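Local coordinates for protein 1d10 (Caenorhabditis elegans, PDB 1T9F) that is of unknown function but folds as a beta-trefoil built of MIR repeats, resembling the SDF2 family of secretory-pathway proteins, at residues E110-N122 against F132-S144. Residues are numbered along the deposited sequence; the frame is centred on the assembly and turned at random.
Sequences ESDTGDDWTVICN and FKLRHAVTGSYLS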
loop_
_atom_site.group_PDB
_atom_site.type_symbol
_atom_site.label_atom_id
_atom_site.label_comp_id
_atom_site.label_asym_id
_atom_site.label_seq_id
_atom_site.Cartn_x
_atom_site.Cartn_y
_atom_site.Cartn_z
ATOM N N GLU A 110 7.819 13.116 9.478
ATOM C CA GLU A 110 6.429 13.569 9.556
ATOM C C GLU A 110 5.397 12.459 9.762
ATOM O O GLU A 110 4.216 12.738 9.954
ATOM C CB GLU A 110 6.040 14.313 8.280
ATOM C CG GLU A 110 6.922 15.489 7.910
ATOM C CD GLU A 110 6.718 15.898 6.470
ATOM O OE1 GLU A 110 5.817 16.713 6.189
ATOM O OE2 GLU A 110 7.451 15.375 5.606
ATOM N N SER A 111 5.834 11.211 9.685
ATOM C CA SER A 111 4.927 10.074 9.820
ATOM C C SER A 111 4.067 10.105 11.085
ATOM O O SER A 111 4.561 10.406 12.173
ATOM C CB SER A 111 5.730 8.773 9.780
ATOM O OG SER A 111 4.879 7.638 9.838
ATOM N N ASP A 112 2.780 9.797 10.925
ATOM C CA ASP A 112 1.835 9.750 12.045
ATOM C C ASP A 112 0.967 8.490 11.967
ATOM O O ASP A 112 1.181 7.642 11.099
ATOM C CB ASP A 112 0.944 11.003 12.075
ATOM C CG ASP A 112 0.094 11.164 10.824
ATOM O OD1 ASP A 112 -0.340 10.148 10.242
ATOM O OD2 ASP A 112 -0.165 12.322 10.433
ATOM N N THR A 113 -0.013 8.372 12.863
ATOM C CA THR A 113 -0.895 7.197 12.896
ATOM C C THR A 113 -1.625 6.937 11.573
ATOM O O THR A 113 -2.079 5.818 11.310
ATOM C CB THR A 113 -1.956 7.311 14.028
ATOM O OG1 THR A 113 -2.790 8.455 13.800
ATOM C CG2 THR A 113 -1.283 7.442 15.377
ATOM N N GLY A 114 -1.748 7.972 10.750
ATOM C CA GLY A 114 -2.414 7.814 9.468
ATOM C C GLY A 114 -1.647 6.919 8.501
ATOM O O GLY A 114 -2.186 6.527 7.463
ATOM N N ASP A 115 -0.398 6.599 8.832
ATOM C CA ASP A 115 0.436 5.753 7.983
ATOM C C ASP A 115 0.345 4.267 8.346
ATOM O O ASP A 115 0.899 3.427 7.631
ATOM C CB ASP A 115 1.916 6.170 8.068
ATOM C CG ASP A 115 2.171 7.585 7.550
ATOM O OD1 ASP A 115 1.461 8.025 6.625
ATOM O OD2 ASP A 115 3.105 8.244 8.062
ATOM N N ASP A 116 -0.347 3.952 9.448
ATOM C CA ASP A 116 -0.476 2.569 9.912
ATOM C C ASP A 116 -1.513 1.721 9.172
ATOM O O ASP A 116 -2.665 2.123 9.013
ATOM C CB ASP A 116 -0.810 2.522 11.413
ATOM C CG ASP A 116 0.349 2.963 12.302
ATOM O OD1 ASP A 116 1.525 2.864 11.879
ATOM O OD2 ASP A 116 0.075 3.394 13.446
ATOM N N TRP A 117 -1.094 0.532 8.749
ATOM C CA TRP A 117 -1.967 -0.407 8.052
ATOM C C TRP A 117 -1.878 -1.780 8.718
ATOM O O TRP A 117 -0.781 -2.271 8.992
ATOM C CB TRP A 117 -1.562 -0.554 6.583
ATOM C CG TRP A 117 -1.656 0.715 5.794
ATOM C CD1 TRP A 117 -0.738 1.722 5.756
ATOM C CD2 TRP A 117 -2.728 1.117 4.933
ATOM N NE1 TRP A 117 -1.167 2.726 4.925
ATOM C CE2 TRP A 117 -2.386 2.384 4.406
ATOM C CE3 TRP A 117 -3.942 0.533 4.556
ATOM C CZ2 TRP A 117 -3.215 3.078 3.523
ATOM C CZ3 TRP A 117 -4.770 1.225 3.671
ATOM C CH2 TRP A 117 -4.400 2.486 3.166
ATOM N N THR A 118 -3.030 -2.390 8.978
ATOM C CA THR A 118 -3.066 -3.708 9.593
ATOM C C THR A 118 -2.928 -4.747 8.499
ATOM O O THR A 118 -3.643 -4.697 7.496
ATOM C CB THR A 118 -4.395 -3.947 10.328
ATOM O OG1 THR A 118 -4.561 -2.958 11.346
ATOM C CG2 THR A 118 -4.404 -5.329 10.974
ATOM N N VAL A 119 -2.002 -5.677 8.674
ATOM C CA VAL A 119 -1.808 -6.716 7.676
ATOM C C VAL A 119 -2.819 -7.825 7.934
ATOM O O VAL A 119 -2.860 -8.404 9.020
ATOM C CB VAL A 119 -0.394 -7.307 7.731
ATOM C CG1 VAL A 119 -0.187 -8.260 6.566
ATOM C CG2 VAL A 119 0.639 -6.184 7.680
ATOM N N ILE A 120 -3.645 -8.105 6.935
ATOM C CA ILE A 120 -4.656 -9.138 7.083
ATOM C C ILE A 120 -4.286 -10.401 6.325
ATOM O O ILE A 120 -4.581 -10.538 5.137
ATOM C CB ILE A 120 -6.037 -8.638 6.603
ATOM C CG1 ILE A 120 -6.440 -7.402 7.399
ATOM C CG2 ILE A 120 -7.095 -9.729 6.793
ATOM C CD1 ILE A 120 -7.748 -6.806 6.969
ATOM N N CYS A 121 -3.595 -11.305 7.010
ATOM C CA CYS A 121 -3.227 -12.580 6.426
ATOM C C CYS A 121 -3.680 -13.705 7.359
ATOM O O CYS A 121 -3.995 -13.460 8.524
ATOM C CB CYS A 121 -1.721 -12.677 6.130
ATOM S SG CYS A 121 -0.427 -12.137 7.309
ATOM N N ASN A 122 -3.744 -14.927 6.842
ATOM C CA ASN A 122 -4.183 -16.056 7.655
ATOM C C ASN A 122 -3.025 -16.705 8.386
ATOM O O ASN A 122 -1.888 -16.682 7.916
ATOM C CB ASN A 122 -4.913 -17.083 6.795
ATOM C CG ASN A 122 -6.271 -16.595 6.359
ATOM O OD1 ASN A 122 -7.072 -16.151 7.183
ATOM N ND2 ASN A 122 -6.545 -16.672 5.062
ATOM N N PHE A 132 -3.162 -11.262 0.673
ATOM C CA PHE A 132 -3.470 -10.552 1.895
ATOM C C PHE A 132 -4.207 -9.265 1.590
ATOM O O PHE A 132 -4.313 -8.854 0.436
ATOM C CB PHE A 132 -2.169 -10.213 2.641
ATOM C CG PHE A 132 -1.243 -9.292 1.872
ATOM C CD1 PHE A 132 -0.380 -9.793 0.899
ATOM C CD2 PHE A 132 -1.259 -7.917 2.101
ATOM C CE1 PHE A 132 0.456 -8.934 0.160
ATOM C CE2 PHE A 132 -0.432 -7.056 1.370
ATOM C CZ PHE A 132 0.423 -7.563 0.400
ATOM N N LYS A 133 -4.735 -8.645 2.635
ATOM C CA LYS A 133 -5.401 -7.368 2.492
ATOM C C LYS A 133 -4.683 -6.429 3.452
ATOM O O LYS A 133 -3.932 -6.875 4.329
ATOM C CB LYS A 133 -6.883 -7.472 2.863
ATOM C CG LYS A 133 -7.711 -8.251 1.859
ATOM C CD LYS A 133 -9.136 -8.427 2.332
ATOM C CE LYS A 133 -9.323 -9.752 3.066
ATOM N NZ LYS A 133 -9.178 -10.925 2.152
ATOM N N LEU A 134 -4.890 -5.134 3.272
ATOM C CA LEU A 134 -4.289 -4.139 4.143
ATOM C C LEU A 134 -5.410 -3.228 4.578
ATOM O O LEU A 134 -6.028 -2.552 3.759
ATOM C CB LEU A 134 -3.216 -3.326 3.414
ATOM C CG LEU A 134 -1.859 -3.984 3.167
ATOM C CD1 LEU A 134 -0.981 -3.008 2.377
ATOM C CD2 LEU A 134 -1.187 -4.346 4.488
ATOM N N ARG A 135 -5.670 -3.210 5.876
ATOM C CA ARG A 135 -6.741 -2.388 6.403
ATOM C C ARG A 135 -6.191 -1.184 7.152
ATOM O O ARG A 135 -5.448 -1.338 8.118
ATOM C CB ARG A 135 -7.614 -3.236 7.333
ATOM C CG ARG A 135 -8.973 -2.645 7.616
ATOM C CD ARG A 135 -9.824 -3.603 8.466
ATOM N NE ARG A 135 -11.207 -3.148 8.557
ATOM C CZ ARG A 135 -12.177 -3.810 9.185
ATOM N NH1 ARG A 135 -11.920 -4.964 9.788
ATOM N NH2 ARG A 135 -13.406 -3.321 9.200
ATOM N N HIS A 136 -6.557 0.013 6.705
ATOM C CA HIS A 136 -6.084 1.232 7.348
ATOM C C HIS A 136 -6.493 1.198 8.817
ATOM O O HIS A 136 -7.679 1.086 9.142
ATOM C CB HIS A 136 -6.681 2.460 6.672
ATOM C CG HIS A 136 -5.997 3.740 7.037
ATOM N ND1 HIS A 136 -6.681 4.845 7.499
ATOM C CD2 HIS A 136 -4.692 4.102 6.978
ATOM C CE1 HIS A 136 -5.827 5.833 7.707
ATOM N NE2 HIS A 136 -4.614 5.408 7.398
ATOM N N ALA A 137 -5.506 1.301 9.698
ATOM C CA ALA A 137 -5.750 1.249 11.127
ATOM C C ALA A 137 -6.683 2.331 11.661
ATOM O O ALA A 137 -7.623 2.033 12.397
ATOM C CB ALA A 137 -4.428 1.296 11.872
ATOM N N VAL A 138 -6.428 3.582 11.293
ATOM C CA VAL A 138 -7.236 4.687 11.784
ATOM C C VAL A 138 -8.663 4.767 11.250
ATOM O O VAL A 138 -9.587 5.048 12.012
ATOM C CB VAL A 138 -6.522 6.030 11.539
ATOM C CG1 VAL A 138 -7.440 7.196 11.883
ATOM C CG2 VAL A 138 -5.259 6.092 12.383
ATOM N N THR A 139 -8.856 4.523 9.955
ATOM C CA THR A 139 -10.195 4.595 9.370
ATOM C C THR A 139 -10.866 3.242 9.146
ATOM O O THR A 139 -12.088 3.159 9.065
ATOM C CB THR A 139 -10.175 5.321 8.018
ATOM O OG1 THR A 139 -9.338 4.597 7.111
ATOM C CG2 THR A 139 -9.655 6.735 8.176
ATOM N N GLY A 140 -10.071 2.184 9.029
ATOM C CA GLY A 140 -10.634 0.863 8.807
ATOM C C GLY A 140 -10.852 0.518 7.342
ATOM O O GLY A 140 -11.286 -0.590 7.015
ATOM N N SER A 141 -10.550 1.460 6.453
ATOM C CA SER A 141 -10.730 1.240 5.022
ATOM C C SER A 141 -9.685 0.286 4.477
ATOM O O SER A 141 -8.528 0.302 4.905
ATOM C CB SER A 141 -10.648 2.565 4.263
ATOM O OG SER A 141 -11.533 3.520 4.821
ATOM N N TYR A 142 -10.104 -0.544 3.528
ATOM C CA TYR A 142 -9.221 -1.509 2.907
ATOM C C TYR A 142 -8.534 -0.879 1.699
ATOM O O TYR A 142 -9.151 -0.120 0.945
ATOM C CB TYR A 142 -10.022 -2.724 2.454
ATOM C CG TYR A 142 -10.609 -3.532 3.588
ATOM C CD1 TYR A 142 -9.848 -4.487 4.254
ATOM C CD2 TYR A 142 -11.933 -3.341 3.998
ATOM C CE1 TYR A 142 -10.384 -5.239 5.297
ATOM C CE2 TYR A 142 -12.481 -4.089 5.044
ATOM C CZ TYR A 142 -11.699 -5.035 5.689
ATOM O OH TYR A 142 -12.224 -5.776 6.732
ATOM N N LEU A 143 -7.253 -1.177 1.527
ATOM C CA LEU A 143 -6.514 -0.651 0.382
ATOM C C LEU A 143 -7.099 -1.417 -0.800
ATOM O O LEU A 143 -7.060 -2.646 -0.809
ATOM C CB LEU A 143 -5.021 -0.967 0.530
ATOM C CG LEU A 143 -4.107 -0.524 -0.614
ATOM C CD1 LEU A 143 -4.041 0.992 -0.653
ATOM C CD2 LEU A 143 -2.720 -1.116 -0.406
ATOM N N SER A 144 -7.649 -0.709 -1.783
ATOM C CA SER A 144 -8.263 -1.394 -2.920
ATOM C C SER A 144 -8.189 -0.625 -4.225
ATOM O O SER A 144 -8.095 0.602 -4.231
ATOM C CB SER A 144 -9.749 -1.662 -2.640
ATOM O OG SER A 144 -9.965 -2.238 -1.365
HETATM O O HOH W 1 -4.086 4.401 9.951
HETATM O O HOH W 2 -7.055 -2.370 11.021
#
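Trp-117 and His-136 face each other as a non-hydrogen-bonded antiparallel pair, and their rings form the tight, buried part of this contact. The imidazole turns an edge to one face of the indole, with planes at 58° and the centroid of the Trp-117 six-membered ring 4.9 Å from that of the His-136 ring. His-136 CB lies over the same six-membered ring, a CH-pi contact 4.1 Å from its centroid. With CG anti to the backbone N (chi1 -166°), the His-136 ring reaches the 3-10 turn 113-115, where His-136 NE2 donates to Gly-114 O at 2.7 Å, nearly straight at 167°. The acceptor lies in the imidazole plane, although NE2 sits above the carbonyl plane. His-136 ND1 and Thr-139 OG1 are hydrogen-bonded at 2.7 Å, so both ring nitrogens are bonded and the ring's rotation is fixed. Leu-143 CB packs on Trp-117 CZ3, while the indole NE1 is taken by Leu-86 O.

Backbone bonds run both ways between Thr-118 and Arg-135 (Thr-118 N to Arg-135 O 2.8 Å) and between Ile-120 and Lys-133, in this hairpin of the trefoil's six-stranded barrel. Their side chains occupy the looser, more exposed face, where Ile-120 CD1 meets the edge of Tyr-142 at CE1 (3.5 Å) and also touches Arg-135 CB. Water enters here, 2.6 Å from Thr-118 OG1. Arg-135 extends away from strand 117-120, its NE donating to Gly-140 O.

Another water bridges Thr-113 O, Asp-116 O and Val-138 N. A histidine donating through NE2 to a carbonyl, with ND1 against a hydroxyl, probably holds the turns at 113-115 and 137-140 together without requiring a charged ring.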